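Local coordinates for uncharacterized protein (Staphylococcus saprophyticus subsp. saprophyticus ATCC 15305, PDB 3FOJ) that is of unknown function but has a rhodanese-like domain, the fold used by sulfurtransferases that carry sulfane sulfur on a loop cysteine, at residues Asn20-Arg25 / Glu57-Ile62. Residues are numbered along the deposited sequence; the frame is centred on the assembly and turned at random.
Sequences NIVDVR and ETYYII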
loop_
_atom_site.group_PDB
_atom_site.type_symbol
_atom_site.label_atom_id
_atom_site.label_comp_id
_atom_site.label_asym_id
_atom_site.label_seq_id
_atom_site.Cartn_x
_atom_site.Cartn_y
_atom_site.Cartn_z
ATOM N N ASN A 20 -3.502 -0.275 7.792
ATOM C CA ASN A 20 -3.856 0.666 6.736
ATOM C C ASN A 20 -3.046 0.336 5.489
ATOM O O ASN A 20 -1.819 0.393 5.516
ATOM C CB ASN A 20 -3.522 2.093 7.163
ATOM C CG ASN A 20 -4.243 2.517 8.427
ATOM O OD1 ASN A 20 -3.710 3.290 9.221
ATOM N ND2 ASN A 20 -5.463 2.033 8.610
ATOM N N ILE A 21 -3.731 -0.005 4.403
ATOM C CA ILE A 21 -3.067 -0.325 3.146
ATOM C C ILE A 21 -3.502 0.672 2.078
ATOM O O ILE A 21 -4.684 0.990 1.972
ATOM C CB ILE A 21 -3.440 -1.739 2.648
ATOM C CG1 ILE A 21 -2.967 -2.789 3.653
ATOM C CG2 ILE A 21 -2.830 -1.988 1.271
ATOM C CD1 ILE A 21 -3.439 -4.191 3.330
ATOM N N VAL A 22 -2.538 1.167 1.304
ATOM C CA VAL A 22 -2.810 2.098 0.214
ATOM C C VAL A 22 -2.248 1.494 -1.074
ATOM O O VAL A 22 -1.038 1.266 -1.196
ATOM C CB VAL A 22 -2.161 3.488 0.451
ATOM C CG1 VAL A 22 -2.439 4.401 -0.736
ATOM C CG2 VAL A 22 -2.705 4.109 1.733
ATOM N N ASP A 23 -3.154 1.220 -2.009
ATOM C CA ASP A 23 -2.856 0.635 -3.318
ATOM C C ASP A 23 -2.660 1.811 -4.279
ATOM O O ASP A 23 -3.610 2.537 -4.562
ATOM C CB ASP A 23 -4.061 -0.208 -3.754
ATOM C CG ASP A 23 -3.818 -0.990 -5.031
ATOM O OD1 ASP A 23 -3.047 -0.535 -5.902
ATOM O OD2 ASP A 23 -4.435 -2.069 -5.174
ATOM N N VAL A 24 -1.442 1.991 -4.787
ATOM C CA VAL A 24 -1.158 3.117 -5.673
ATOM C C VAL A 24 -1.115 2.813 -7.175
ATOM O O VAL A 24 -0.590 3.605 -7.965
ATOM C CB VAL A 24 0.157 3.820 -5.234
ATOM C CG1 VAL A 24 0.020 4.303 -3.790
ATOM C CG2 VAL A 24 1.341 2.859 -5.344
ATOM N N ARG A 25 -1.671 1.674 -7.570
ATOM C CA ARG A 25 -1.706 1.301 -8.983
ATOM C C ARG A 25 -2.763 2.148 -9.690
ATOM O O ARG A 25 -3.469 2.925 -9.050
ATOM C CB ARG A 25 -2.058 -0.180 -9.134
ATOM C CG ARG A 25 -1.026 -1.145 -8.550
ATOM C CD ARG A 25 -1.517 -2.583 -8.660
ATOM N NE ARG A 25 -2.733 -2.778 -7.879
ATOM C CZ ARG A 25 -3.568 -3.803 -8.013
ATOM N NH1 ARG A 25 -3.328 -4.752 -8.911
ATOM N NH2 ARG A 25 -4.650 -3.871 -7.248
ATOM N N GLU A 57 -0.807 7.600 12.475
ATOM C CA GLU A 57 -0.891 6.222 12.006
ATOM C C GLU A 57 0.193 5.853 11.001
ATOM O O GLU A 57 0.963 6.703 10.556
ATOM C CB GLU A 57 -2.266 5.982 11.384
ATOM C CG GLU A 57 -3.418 6.270 12.336
ATOM C CD GLU A 57 -4.767 6.254 11.648
ATOM O OE1 GLU A 57 -5.110 5.229 11.028
ATOM O OE2 GLU A 57 -5.489 7.272 11.730
ATOM N N THR A 58 0.238 4.571 10.651
ATOM C CA THR A 58 1.215 4.061 9.694
ATOM C C THR A 58 0.491 3.454 8.501
ATOM O O THR A 58 -0.556 2.830 8.649
ATOM C CB THR A 58 2.116 2.997 10.340
ATOM O OG1 THR A 58 2.777 3.571 11.473
ATOM C CG2 THR A 58 3.164 2.501 9.347
ATOM N N TYR A 59 1.059 3.639 7.313
ATOM C CA TYR A 59 0.448 3.131 6.093
ATOM C C TYR A 59 1.371 2.220 5.293
ATOM O O TYR A 59 2.541 2.539 5.074
ATOM C CB TYR A 59 0.001 4.305 5.218
ATOM C CG TYR A 59 -1.022 5.187 5.888
ATOM C CD1 TYR A 59 -0.647 6.137 6.844
ATOM C CD2 TYR A 59 -2.378 5.033 5.610
ATOM C CE1 TYR A 59 -1.607 6.905 7.506
ATOM C CE2 TYR A 59 -3.336 5.785 6.261
ATOM C CZ TYR A 59 -2.951 6.718 7.208
ATOM O OH TYR A 59 -3.921 7.446 7.856
ATOM N N TYR A 60 0.825 1.086 4.862
ATOM C CA TYR A 60 1.570 0.119 4.069
ATOM C C TYR A 60 1.219 0.394 2.614
ATOM O O TYR A 60 0.054 0.366 2.234
ATOM C CB TYR A 60 1.192 -1.305 4.487
ATOM C CG TYR A 60 1.636 -1.631 5.899
ATOM C CD1 TYR A 60 0.881 -1.234 7.004
ATOM C CD2 TYR A 60 2.840 -2.294 6.131
ATOM C CE1 TYR A 60 1.325 -1.488 8.314
ATOM C CE2 TYR A 60 3.288 -2.548 7.427
ATOM C CZ TYR A 60 2.531 -2.147 8.508
ATOM O OH TYR A 60 2.986 -2.406 9.783
ATOM N N ILE A 61 2.240 0.662 1.808
ATOM C CA ILE A 61 2.048 1.022 0.408
ATOM C C ILE A 61 2.360 -0.115 -0.548
ATOM O O ILE A 61 3.420 -0.730 -0.464
ATOM C CB ILE A 61 2.944 2.227 0.057
ATOM C CG1 ILE A 61 2.831 3.300 1.158
ATOM C CG2 ILE A 61 2.588 2.767 -1.316
ATOM C CD1 ILE A 61 1.418 3.816 1.428
ATOM N N ILE A 62 1.442 -0.381 -1.475
ATOM C CA ILE A 62 1.644 -1.461 -2.438
ATOM C C ILE A 62 1.320 -1.029 -3.871
ATOM O O ILE A 62 0.410 -0.237 -4.103
ATOM C CB ILE A 62 0.794 -2.705 -2.044
ATOM C CG1 ILE A 62 1.240 -3.918 -2.852
ATOM C CG2 ILE A 62 -0.692 -2.425 -2.252
ATOM C CD1 ILE A 62 0.601 -5.212 -2.380
HETATM O O HOH W 1 -1.375 0.261 9.652
#
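The carbonyl O of N20 accepts the backbone N-H of Y60 at 2.8 Å from N to O, almost straight at 175°, and opens a ladder of four bonds between two parallel strands. Y60 O takes V22 N, V22 O takes I62 N at 3.0 Å, and I62 O closes the series on V24 N. At the N-terminal end a water accepts from N20 N and donates to T58 O.

On the face carrying V22, Y59 and I61, the side chains of V22 and I61 run alongside each other in the same direction, V22 CB 3.7 Å from I61 CD1. CG1 of I61 sits anti to the carbonyl carbon, and a second bent torsion (chi2 -57°) brings CD1 back to that valine. V22 CG2 approaches Y59 CD2 obliquely at 4.0 Å, V24 CG1 meets I61 CG2, and helix 67-77 packs against I61 on this face. The ring of Y59 also meets F53 edge-to-face, and its OH accepts from N54 N. On the face of I21, Y60 and I62, I21 CG2 touches I62 CG2 at 4.1 Å, and M90 of helix 89-93 adds to I62.

At the C-terminal end of strand 20-23, D23 OD1 accepts from both R25 N, closing an Asx turn, and R25 NE (3.0 Å), while OD2 takes R25 NH2 at 2.8 Å. With one carboxylate oxygen for each nitrogen and OD1 only 1° out of the guanidinium plane, this side-on salt bridge fixes the rotation of both groups; R25 NH2 also bonds G33 O. Strands 20-23 and 58-62 are neighbours in the parallel sheet of an alpha/beta rhodanese-like domain, with the loop after I62 leading through C63 into helix 67-77.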